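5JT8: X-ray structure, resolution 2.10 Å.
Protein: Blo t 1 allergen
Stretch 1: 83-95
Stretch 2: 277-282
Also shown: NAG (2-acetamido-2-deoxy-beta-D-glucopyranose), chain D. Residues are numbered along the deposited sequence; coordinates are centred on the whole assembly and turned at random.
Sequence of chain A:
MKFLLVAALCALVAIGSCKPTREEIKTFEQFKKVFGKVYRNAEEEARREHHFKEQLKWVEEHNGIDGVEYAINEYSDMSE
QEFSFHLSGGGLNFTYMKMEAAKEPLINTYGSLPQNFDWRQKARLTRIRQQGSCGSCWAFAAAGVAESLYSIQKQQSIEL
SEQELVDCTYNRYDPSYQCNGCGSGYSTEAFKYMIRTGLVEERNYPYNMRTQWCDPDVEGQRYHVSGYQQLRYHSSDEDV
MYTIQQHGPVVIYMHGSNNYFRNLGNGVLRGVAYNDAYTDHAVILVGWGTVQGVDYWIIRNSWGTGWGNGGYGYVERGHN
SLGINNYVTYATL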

# COMPACT_ATOMS: atom_id res chain seq x y z
N PHE A 83 -13.64 -0.77 -7.36
CA PHE A 83 -12.22 -0.75 -7.02
C PHE A 83 -12.01 -0.79 -5.50
O PHE A 83 -11.26 -1.62 -4.98
CB PHE A 83 -11.56 0.49 -7.62
CG PHE A 83 -10.08 0.55 -7.43
CD1 PHE A 83 -9.27 -0.48 -7.87
CD2 PHE A 83 -9.49 1.64 -6.82
CE1 PHE A 83 -7.90 -0.42 -7.70
CE2 PHE A 83 -8.12 1.71 -6.65
CZ PHE A 83 -7.32 0.67 -7.09
N SER A 84 -12.69 0.10 -4.80
CA SER A 84 -12.65 0.12 -3.34
C SER A 84 -12.96 -1.27 -2.76
O SER A 84 -12.27 -1.74 -1.86
CB SER A 84 -13.63 1.16 -2.80
OG SER A 84 -13.66 1.13 -1.38
N PHE A 85 -13.99 -1.92 -3.28
CA PHE A 85 -14.31 -3.28 -2.87
C PHE A 85 -13.20 -4.26 -3.27
O PHE A 85 -12.82 -5.13 -2.49
CB PHE A 85 -15.65 -3.74 -3.47
CG PHE A 85 -16.17 -5.02 -2.87
CD1 PHE A 85 -16.86 -5.01 -1.67
CD2 PHE A 85 -15.95 -6.23 -3.50
CE1 PHE A 85 -17.34 -6.19 -1.11
CE2 PHE A 85 -16.42 -7.42 -2.94
CZ PHE A 85 -17.12 -7.40 -1.75
N HIS A 86 -12.68 -4.11 -4.49
CA HIS A 86 -11.53 -4.89 -4.94
C HIS A 86 -10.34 -4.80 -3.96
O HIS A 86 -9.67 -5.79 -3.69
CB HIS A 86 -11.09 -4.43 -6.33
CG HIS A 86 -10.28 -5.44 -7.08
ND1 HIS A 86 -10.50 -6.79 -6.98
CD2 HIS A 86 -9.25 -5.29 -7.95
CE1 HIS A 86 -9.65 -7.44 -7.75
NE2 HIS A 86 -8.88 -6.54 -8.35
N LEU A 87 -10.09 -3.60 -3.43
CA LEU A 87 -9.00 -3.41 -2.49
C LEU A 87 -9.27 -4.03 -1.12
O LEU A 87 -8.44 -4.76 -0.60
CB LEU A 87 -8.70 -1.91 -2.32
CG LEU A 87 -8.14 -1.26 -3.59
CD1 LEU A 87 -8.01 0.25 -3.43
CD2 LEU A 87 -6.81 -1.91 -3.98
N SER A 88 -10.43 -3.74 -0.54
CA SER A 88 -10.68 -4.16 0.84
C SER A 88 -12.08 -4.68 1.13
O SER A 88 -12.57 -4.54 2.25
CB SER A 88 -10.37 -3.01 1.80
OG SER A 88 -9.00 -2.66 1.72
N GLY A 89 -12.72 -5.28 0.12
CA GLY A 89 -14.00 -5.97 0.28
C GLY A 89 -15.03 -5.32 1.18
O GLY A 89 -15.86 -6.01 1.78
N GLY A 90 -14.97 -4.00 1.28
CA GLY A 90 -15.82 -3.23 2.18
C GLY A 90 -15.85 -3.75 3.61
O GLY A 90 -16.89 -3.72 4.26
N GLY A 91 -14.71 -4.22 4.11
CA GLY A 91 -14.69 -4.88 5.40
C GLY A 91 -13.54 -4.55 6.33
O GLY A 91 -13.01 -5.44 6.99
N LEU A 92 -13.16 -3.27 6.40
CA LEU A 92 -12.13 -2.86 7.34
C LEU A 92 -12.73 -2.39 8.68
O LEU A 92 -13.32 -1.31 8.75
CB LEU A 92 -11.25 -1.75 6.73
CG LEU A 92 -10.18 -2.17 5.70
CD1 LEU A 92 -9.43 -0.96 5.16
CD2 LEU A 92 -9.19 -3.19 6.26
N ASN A 93 -12.58 -3.20 9.72
CA ASN A 93 -13.05 -2.85 11.07
C ASN A 93 -12.16 -1.75 11.69
O ASN A 93 -11.14 -2.04 12.32
CB ASN A 93 -13.09 -4.12 11.95
CG ASN A 93 -13.70 -3.88 13.34
OD1 ASN A 93 -13.65 -2.77 13.87
ND2 ASN A 93 -14.28 -4.94 13.93
N PHE A 94 -12.55 -0.49 11.50
CA PHE A 94 -11.78 0.64 12.03
C PHE A 94 -11.78 0.67 13.55
O PHE A 94 -10.84 1.18 14.17
CB PHE A 94 -12.34 1.96 11.49
CG PHE A 94 -12.45 2.01 9.99
CD1 PHE A 94 -11.32 2.15 9.20
CD2 PHE A 94 -13.69 1.93 9.37
CE1 PHE A 94 -11.42 2.21 7.82
CE2 PHE A 94 -13.80 1.98 7.99
CZ PHE A 94 -12.67 2.13 7.21
N THR A 95 -12.83 0.15 14.16
CA THR A 95 -12.89 0.03 15.61
C THR A 95 -11.75 -0.86 16.08
O THR A 95 -11.01 -0.52 17.01
CB THR A 95 -14.25 -0.53 16.06
OG1 THR A 95 -15.31 0.25 15.49
CG2 THR A 95 -14.37 -0.49 17.57
N ALA A 277 -11.29 10.25 6.53
CA ALA A 277 -11.55 9.19 7.51
C ALA A 277 -11.67 7.82 6.81
O ALA A 277 -11.53 6.77 7.44
CB ALA A 277 -12.80 9.49 8.31
N TYR A 278 -11.90 7.86 5.51
CA TYR A 278 -12.14 6.64 4.75
C TYR A 278 -10.84 6.05 4.22
O TYR A 278 -10.14 6.66 3.43
CB TYR A 278 -13.10 6.91 3.59
CG TYR A 278 -13.54 5.69 2.82
CD1 TYR A 278 -14.68 4.98 3.20
CD2 TYR A 278 -12.84 5.26 1.71
CE1 TYR A 278 -15.09 3.87 2.48
CE2 TYR A 278 -13.24 4.15 0.99
CZ TYR A 278 -14.36 3.46 1.37
OH TYR A 278 -14.76 2.36 0.65
N THR A 279 -10.55 4.84 4.66
CA THR A 279 -9.34 4.16 4.27
C THR A 279 -9.70 2.79 3.66
O THR A 279 -10.61 2.10 4.14
CB THR A 279 -8.43 4.02 5.48
OG1 THR A 279 -9.27 3.87 6.63
CG2 THR A 279 -7.59 5.29 5.69
N ASP A 280 -9.02 2.40 2.58
CA ASP A 280 -9.23 1.08 1.98
C ASP A 280 -7.97 0.52 1.32
O ASP A 280 -8.02 -0.49 0.64
CB ASP A 280 -10.37 1.10 0.95
CG ASP A 280 -10.14 2.10 -0.19
OD1 ASP A 280 -9.06 2.74 -0.25
OD2 ASP A 280 -11.05 2.24 -1.03
N HIS A 281 -6.84 1.17 1.53
CA HIS A 281 -5.61 0.72 0.88
C HIS A 281 -4.42 0.89 1.80
O HIS A 281 -4.25 1.94 2.40
CB HIS A 281 -5.41 1.50 -0.40
CG HIS A 281 -4.29 1.00 -1.25
ND1 HIS A 281 -4.07 -0.34 -1.50
CD2 HIS A 281 -3.35 1.67 -1.96
CE1 HIS A 281 -3.03 -0.48 -2.30
NE2 HIS A 281 -2.58 0.72 -2.60
N ALA A 282 -3.60 -0.16 1.90
CA ALA A 282 -2.36 -0.09 2.67
C ALA A 282 -1.17 0.14 1.75
O ALA A 282 -1.06 -0.52 0.73
CB ALA A 282 -2.15 -1.36 3.47
C1 NAG D . -14.87 -4.81 15.25
C2 NAG D . -16.07 -5.75 15.51
C3 NAG D . -16.60 -5.56 16.94
C4 NAG D . -15.47 -5.67 17.96
C5 NAG D . -14.36 -4.69 17.58
C6 NAG D . -13.18 -4.75 18.52
C7 NAG D . -17.18 -6.08 13.34
C8 NAG D . -18.34 -5.69 12.48
N2 NAG D . -17.13 -5.50 14.55
O3 NAG D . -17.58 -6.56 17.22
O4 NAG D . -15.94 -5.37 19.27
O5 NAG D . -13.88 -5.00 16.27
O6 NAG D . -12.24 -5.74 18.12
O7 NAG D . -16.33 -6.88 12.97

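The most distinctive feature of this contact is a relay of hydroxyls ending on a carboxylate. Tyr278 OH donates a hydrogen bond to Ser84 OG at 2.6 Å, and Ser84 OG in turn donates to Asp280 OD2 at 2.9 Å. A hydroxyl can give and accept at once, so the small serine, held on a helix, links two side chains of the other stretch. Tyr278 suits the first position because of its reach: its CA-to-CB bond points away from the helix, yet the long ring brings the phenol back, with Ser84 OG lying near the ring plane at its edge. Asp280, which points toward the helix and has the largest area covered of any residue here, supplies the charged acceptor; both its carboxylate oxygens also have hydrogen bonds elsewhere in the structure.

One turn further along, Ser88 OG donates to the backbone oxygen Asp280 O at 2.6 Å, so Ser84 and Ser88 hold Asp280 by side chain and main chain respectively. Leu87 packs beside this bond, its CB 3.4 Å from Asp280 O and its CD2 4.0 Å from His281 ND1. An aliphatic side chain fills this buried space but can offer no hydrogen bond, and His281 ND1 is buried without a partner.

Gly89 and Gly90 then turn the chain with positive phi, a conformation glycine adopts readily, and Gly91 N hydrogen-bonds back to Ser88 O at 2.9 Å. Leu92, buried and pointing toward the second stretch, suits packing on backbone: its CD1 lies 3.4 Å from Thr279 O and 3.8 Å from Asp280 CA. The flat Phe94 ring also points toward it, its edge bringing CE1 to 3.0 Å from Thr279 OG1, a hydroxyl with no polar partner in the model.

Between these two hydrophobic residues, Asn93 faces other tasks: its side chain caps the following helix, while ND2 is covalently bonded to NAG C1 at 1.5 Å, the N-glycosidic link for which asparagine's amide is suited, carrying the sugar clear of the second stretch.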